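Local coordinates for CBS domain protein (Porphyromonas gingivalis, PDB 2NQW) that is of unknown function, this piece being the transporter-associated (CorC_HlyC) domain of a CBS-domain membrane protein that probably binds flavin adenine dinucleotide, at residues A38-L42 against Y69-F74; L49-L54 against I84-I89. One frame throughout, in Å; residues are numbered along the deposited sequence. Where two conformers were deposited one is given.

Interaction 1 (A38-L42 against Y69-F74); sequences AFGEL and YEPFRF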
loop_
_atom_site.group_PDB
_atom_site.type_symbol
_atom_site.label_atom_id
_atom_site.label_comp_id
_atom_site.label_asym_id
_atom_site.label_seq_id
_atom_site.Cartn_x
_atom_site.Cartn_y
_atom_site.Cartn_z
ATOM N N ALA A 38 -4.239 1.908 -11.730
ATOM C CA ALA A 38 -4.708 2.339 -10.420
ATOM C C ALA A 38 -3.670 3.196 -9.682
ATOM O O ALA A 38 -4.031 4.137 -8.971
ATOM C CB ALA A 38 -5.070 1.117 -9.554
ATOM N N PHE A 39 -2.381 2.831 -9.801
ATOM C CA PHE A 39 -1.326 3.544 -9.058
ATOM C C PHE A 39 -0.515 4.467 -9.962
ATOM O O PHE A 39 0.497 5.040 -9.521
ATOM C CB PHE A 39 -0.448 2.531 -8.295
ATOM C CG PHE A 39 -1.253 1.629 -7.390
ATOM C CD1 PHE A 39 -2.089 2.170 -6.413
ATOM C CD2 PHE A 39 -1.174 0.253 -7.533
ATOM C CE1 PHE A 39 -2.840 1.329 -5.576
ATOM C CE2 PHE A 39 -1.918 -0.592 -6.702
ATOM C CZ PHE A 39 -2.755 -0.067 -5.731
ATOM N N GLY A 40 -0.993 4.610 -11.196
ATOM C CA GLY A 40 -0.519 5.698 -12.065
ATOM C C GLY A 40 0.951 5.680 -12.412
ATOM O O GLY A 40 1.654 4.673 -12.270
ATOM N N GLU A 41 1.457 6.821 -12.876
ATOM C CA GLU A 41 2.856 6.900 -13.276
ATOM C C GLU A 41 3.779 6.686 -12.092
ATOM O O GLU A 41 4.845 6.087 -12.238
ATOM C CB GLU A 41 3.164 8.253 -13.930
ATOM C CG GLU A 41 2.523 8.417 -15.268
ATOM C CD GLU A 41 2.960 9.699 -15.964
ATOM O OE1 GLU A 41 4.159 9.858 -16.312
ATOM O OE2 GLU A 41 2.111 10.571 -16.169
ATOM N N LEU A 42 3.405 7.185 -10.920
ATOM C CA LEU A 42 4.230 6.975 -9.772
ATOM C C LEU A 42 4.404 5.462 -9.499
ATOM O O LEU A 42 5.514 4.954 -9.210
ATOM C CB LEU A 42 3.565 7.686 -8.599
ATOM C CG LEU A 42 4.524 7.974 -7.470
ATOM C CD1 LEU A 42 5.624 8.992 -7.877
ATOM C CD2 LEU A 42 3.767 8.473 -6.283
ATOM N N TYR A 69 -2.767 8.453 -2.651
ATOM C CA TYR A 69 -2.669 8.452 -4.104
ATOM C C TYR A 69 -4.111 8.197 -4.553
ATOM O O TYR A 69 -4.555 7.038 -4.598
ATOM C CB TYR A 69 -1.707 7.345 -4.616
ATOM C CG TYR A 69 -1.371 7.562 -6.081
ATOM C CD1 TYR A 69 -0.312 8.392 -6.439
ATOM C CD2 TYR A 69 -2.148 7.003 -7.087
ATOM C CE1 TYR A 69 -0.024 8.660 -7.772
ATOM C CE2 TYR A 69 -1.879 7.243 -8.405
ATOM C CZ TYR A 69 -0.815 8.070 -8.752
ATOM O OH TYR A 69 -0.577 8.325 -10.090
ATOM N N GLU A 70 -4.843 9.291 -4.812
ATOM C CA GLU A 70 -6.299 9.185 -4.900
ATOM C C GLU A 70 -6.690 8.097 -5.909
ATOM O O GLU A 70 -6.126 8.034 -7.000
ATOM C CB GLU A 70 -6.927 10.520 -5.297
ATOM C CG GLU A 70 -6.937 11.570 -4.191
ATOM C CD GLU A 70 -7.962 11.315 -3.109
ATOM O OE1 GLU A 70 -8.687 10.317 -3.178
ATOM O OE2 GLU A 70 -8.103 12.165 -2.200
ATOM N N PRO A 71 -7.709 7.276 -5.591
ATOM C CA PRO A 71 -8.616 7.335 -4.442
ATOM C C PRO A 71 -8.109 6.586 -3.215
ATOM O O PRO A 71 -8.888 6.379 -2.288
ATOM C CB PRO A 71 -9.870 6.645 -4.985
ATOM C CG PRO A 71 -9.289 5.558 -5.867
ATOM C CD PRO A 71 -8.133 6.262 -6.583
ATOM N N PHE A 72 -6.837 6.187 -3.206
ATOM C CA PHE A 72 -6.314 5.344 -2.124
ATOM C C PHE A 72 -5.688 6.159 -1.016
ATOM O O PHE A 72 -5.040 7.180 -1.258
ATOM C CB PHE A 72 -5.249 4.389 -2.713
ATOM C CG PHE A 72 -5.777 3.547 -3.845
ATOM C CD1 PHE A 72 -5.456 3.861 -5.153
ATOM C CD2 PHE A 72 -6.662 2.509 -3.609
ATOM C CE1 PHE A 72 -5.975 3.120 -6.200
ATOM C CE2 PHE A 72 -7.205 1.760 -4.673
ATOM C CZ PHE A 72 -6.868 2.066 -5.964
ATOM N N ARG A 73 -5.829 5.650 0.194
ATOM C CA ARG A 73 -5.094 6.167 1.336
ATOM C C ARG A 73 -4.411 4.981 2.005
ATOM O O ARG A 73 -5.035 3.916 2.202
ATOM C CB ARG A 73 -6.045 6.850 2.328
ATOM C CG ARG A 73 -5.319 7.492 3.505
ATOM C CD ARG A 73 -6.359 8.135 4.496
ATOM N NE ARG A 73 -5.682 8.750 5.643
ATOM C CZ ARG A 73 -5.120 9.953 5.610
ATOM N NH1 ARG A 73 -5.184 10.669 4.491
ATOM N NH2 ARG A 73 -4.495 10.432 6.693
ATOM N N PHE A 74 -3.139 5.171 2.340
ATOM C CA PHE A 74 -2.305 4.108 2.902
ATOM C C PHE A 74 -1.813 4.516 4.274
ATOM O O PHE A 74 -1.557 5.707 4.518
ATOM C CB PHE A 74 -1.045 3.962 2.031
ATOM C CG PHE A 74 -1.338 3.714 0.566
ATOM C CD1 PHE A 74 -1.898 2.513 0.155
ATOM C CD2 PHE A 74 -1.072 4.675 -0.406
ATOM C CE1 PHE A 74 -2.188 2.281 -1.181
ATOM C CE2 PHE A 74 -1.356 4.433 -1.774
ATOM C CZ PHE A 74 -1.894 3.209 -2.143
HETATM O O HOH W 1 -5.739 6.241 -9.129
HETATM O O HOH W 2 1.631 9.861 -10.707
#

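Interaction 2 (L49-L54 against I84-I89); sequences LSGLFL and IIEIKI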
loop_
_atom_site.group_PDB
_atom_site.type_symbol
_atom_site.label_atom_id
_atom_site.label_comp_id
_atom_site.label_asym_id
_atom_site.label_seq_id
_atom_site.Cartn_x
_atom_site.Cartn_y
_atom_site.Cartn_z
ATOM N N LEU A 49 4.072 -2.419 -2.694
ATOM C CA LEU A 49 3.246 -1.487 -1.956
ATOM C C LEU A 49 4.070 -0.575 -1.039
ATOM O O LEU A 49 3.854 0.642 -0.989
ATOM C CB LEU A 49 2.174 -2.292 -1.192
ATOM C CG LEU A 49 1.102 -1.450 -0.504
ATOM C CD1 LEU A 49 0.282 -0.603 -1.454
ATOM C CD2 LEU A 49 0.210 -2.401 0.284
ATOM N N SER A 50 5.040 -1.149 -0.328
ATOM C CA SER A 50 5.901 -0.300 0.481
ATOM C C SER A 50 6.721 0.623 -0.431
ATOM O O SER A 50 6.934 1.785 -0.070
ATOM C CB SER A 50 6.779 -1.150 1.399
ATOM O OG SER A 50 7.624 -1.967 0.623
ATOM N N GLY A 51 7.121 0.154 -1.617
ATOM C CA GLY A 51 7.827 1.037 -2.554
ATOM C C GLY A 51 6.966 2.213 -2.972
ATOM O O GLY A 51 7.471 3.345 -3.081
ATOM N N LEU A 52 5.672 1.978 -3.231
ATOM C CA LEU A 52 4.791 3.085 -3.596
ATOM C C LEU A 52 4.722 4.087 -2.433
ATOM O O LEU A 52 4.757 5.301 -2.650
ATOM C CB LEU A 52 3.396 2.558 -3.923
ATOM C CG LEU A 52 2.365 3.631 -4.291
ATOM C CD1 LEU A 52 2.787 4.432 -5.532
ATOM C CD2 LEU A 52 1.024 2.942 -4.526
ATOM N N PHE A 53 4.630 3.591 -1.195
ATOM C CA PHE A 53 4.604 4.485 -0.043
ATOM C C PHE A 53 5.852 5.350 -0.018
ATOM O O PHE A 53 5.759 6.588 0.154
ATOM C CB PHE A 53 4.475 3.630 1.237
ATOM C CG PHE A 53 4.008 4.443 2.424
ATOM C CD1 PHE A 53 2.654 4.446 2.761
ATOM C CD2 PHE A 53 4.900 5.198 3.204
ATOM C CE1 PHE A 53 2.175 5.209 3.823
ATOM C CE2 PHE A 53 4.431 5.973 4.247
ATOM C CZ PHE A 53 3.076 5.976 4.549
ATOM N N LEU A 54 7.027 4.720 -0.209
ATOM C CA LEU A 54 8.282 5.487 -0.204
ATOM C C LEU A 54 8.341 6.482 -1.359
ATOM O O LEU A 54 8.918 7.567 -1.237
ATOM C CB LEU A 54 9.490 4.542 -0.313
ATOM C CG LEU A 54 9.665 3.560 0.839
ATOM C CD1 LEU A 54 10.857 2.660 0.594
ATOM C CD2 LEU A 54 9.826 4.306 2.182
ATOM N N ILE A 84 8.954 -1.457 6.373
ATOM C CA ILE A 84 7.498 -1.536 6.431
ATOM C C ILE A 84 7.062 -2.970 6.200
ATOM O O ILE A 84 7.375 -3.544 5.147
ATOM C CB ILE A 84 6.889 -0.674 5.312
ATOM C CG1 ILE A 84 7.196 0.817 5.548
ATOM C CG2 ILE A 84 5.371 -0.895 5.277
ATOM C CD1 ILE A 84 6.907 1.681 4.293
ATOM N N ILE A 85 6.358 -3.557 7.167
ATOM C CA ILE A 85 5.880 -4.927 7.017
ATOM C C ILE A 85 4.361 -5.023 6.844
ATOM O O ILE A 85 3.901 -6.045 6.342
ATOM C CB ILE A 85 6.407 -5.853 8.094
ATOM C CG1 ILE A 85 5.821 -5.530 9.457
ATOM C CG2 ILE A 85 7.953 -5.858 8.098
ATOM C CD1 ILE A 85 6.341 -6.491 10.592
ATOM N N GLU A 86 3.599 -3.986 7.217
ATOM C CA GLU A 86 2.162 -4.027 6.938
ATOM C C GLU A 86 1.696 -2.621 6.620
ATOM O O GLU A 86 2.080 -1.660 7.299
ATOM C CB GLU A 86 1.390 -4.551 8.135
ATOM C CG GLU A 86 -0.111 -4.804 7.838
ATOM C CD GLU A 86 -0.796 -5.323 9.085
ATOM O OE1 GLU A 86 -0.945 -4.539 10.043
ATOM O OE2 GLU A 86 -1.197 -6.512 9.110
ATOM N N ILE A 87 0.869 -2.549 5.574
ATOM C CA ILE A 87 0.212 -1.323 5.177
ATOM C C ILE A 87 -1.296 -1.557 5.138
ATOM O O ILE A 87 -1.772 -2.557 4.562
ATOM C CB ILE A 87 0.723 -0.845 3.794
ATOM C CG1 ILE A 87 2.139 -0.263 3.963
ATOM C CG2 ILE A 87 -0.197 0.211 3.152
ATOM C CD1 ILE A 87 2.888 -0.019 2.644
ATOM N N LYS A 88 -2.027 -0.619 5.741
ATOM C CA LYS A 88 -3.479 -0.550 5.601
ATOM C C LYS A 88 -3.838 0.223 4.346
ATOM O O LYS A 88 -3.298 1.317 4.113
ATOM C CB LYS A 88 -4.066 0.172 6.810
ATOM C CG LYS A 88 -5.542 0.462 6.663
ATOM C CD LYS A 88 -6.111 1.019 7.990
ATOM C CE LYS A 88 -7.546 1.496 7.750
ATOM N NZ LYS A 88 -8.150 2.003 9.037
ATOM N N ILE A 89 -4.771 -0.342 3.558
ATOM C CA ILE A 89 -5.407 0.399 2.453
ATOM C C ILE A 89 -6.830 0.695 2.942
ATOM O O ILE A 89 -7.577 -0.233 3.305
ATOM C CB ILE A 89 -5.396 -0.424 1.141
ATOM C CG1 ILE A 89 -3.960 -0.750 0.735
ATOM C CG2 ILE A 89 -6.173 0.339 0.061
ATOM C CD1 ILE A 89 -3.835 -1.599 -0.537
HETATM O O HOH W 3 8.729 -3.621 2.814
#

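Interaction 1 (A38-L42 against Y69-F74)
In this transporter-associated (CorC_HlyC) domain, a two-residue beta-hairpin turn between strands 66-69 and 72-79 meets the bend that leads into helix 40-43. The type VI turn 69-72 is closed by two backbone hydrogen bonds, Tyr69 N to Phe72 O (3.0 Å) and Phe72 N to Tyr69 O (2.8 Å), with a cis peptide before Pro71. From it Tyr69 projects as the main bump, 96 Å² of it covered. Its ring fits the hollow of the bend, with Leu42 CB 3.8 Å from Tyr69 CE1 and Phe39 O 3.4 Å from Tyr69 CZ. Gly40 forms the floor: its CA lies 3.3 Å from Tyr69 OH, where a CB would clash, and its phi of 62° also favours glycine. Phe39 is the reciprocal bump, its CE1 3.7 Å from Phe72 CE1 over one face of that ring and 4.0 Å from Phe74 CZ at the other ring's edge; Leu25 and Val28 of helix 25-32 also touch it. At the border, one water donates to both Ala38 O (2.7 Å) and Glu70 O (2.8 Å).

Interaction 2 (L49-L54 against I84-I89)
Apolar helix-on-sheet packing joins the start of helix 49-57 to strand 84-89, the central strand of the domain's antiparallel sheet, about 4 Å from the centre of the chain, measured between centres. The short axes approach to 9.4 Å and cross at 92°, so the helix lies across this strand, and contact is concentrated on one helical face. Leu49, Ser50 and Phe53 point their CA-to-CB bonds toward the strand, as do Ile84 and Ile87 toward the helix, and 312 Å² is buried in all.

Ile87 is the central side chain, with 74 Å² covered. Its CD1 reaches 3.7 Å from Ser50 CA, 3.8 Å from Leu49 O and 4.2 Å from Phe53 CB, so it rests against backbone as well as side chains. Leu49 CD2 packs against Ile87 CB (3.9 Å) and Ile89 CD1 (4.2 Å). Toward the start of the strand, Ile84 CB lies 3.9 Å from Ser50 CB, while Ile84 CD1 is 4.2 Å from Phe53 CD2. Between Ile84 and Ile87 a classic beta bulge sets Ile85 and Glu86 both opposite Gln78. Two residues separate the inward-pointing isoleucines, where regular alternation would give one, and the CA-to-CB bonds of Ile85 and Glu86 point away from the helix.

Polar chemistry is confined to the Ser50 end: a water lies 3.0 Å from Ser50 OG and donates to Ile84 O at 2.7 Å, while Ser50 OG also bonds Gly21 O. With no direct hydrogen bond between the segments, the contact depends on hydrophobic burial and side-chain fit, supplemented by this single water bridge.

Overall arrangement
Both interactions pack against one antiparallel sheet, in which strands 72-79 and 84-89 are neighbours, and their segments alternate along the chain. Their centres are about 12 Å apart, but the side chains form a continuous apolar layer. Leu52, on helix 49-57, joins them: its CD2 is 3.7 Å from Phe39 CD1 and 3.8 Å from Phe74 CZ. Phe74 continues the link, with CE1 3.8 Å from Leu49 CD1 and CB 3.8 Å from Phe53 CD1. Interaction 2 is more central, about 4 Å from the chain centre to its own centre, against about 9 Å for interaction 1. A glycerol, probably from the crystallisation liquor, lies about 4 Å from the Tyr69 side chain.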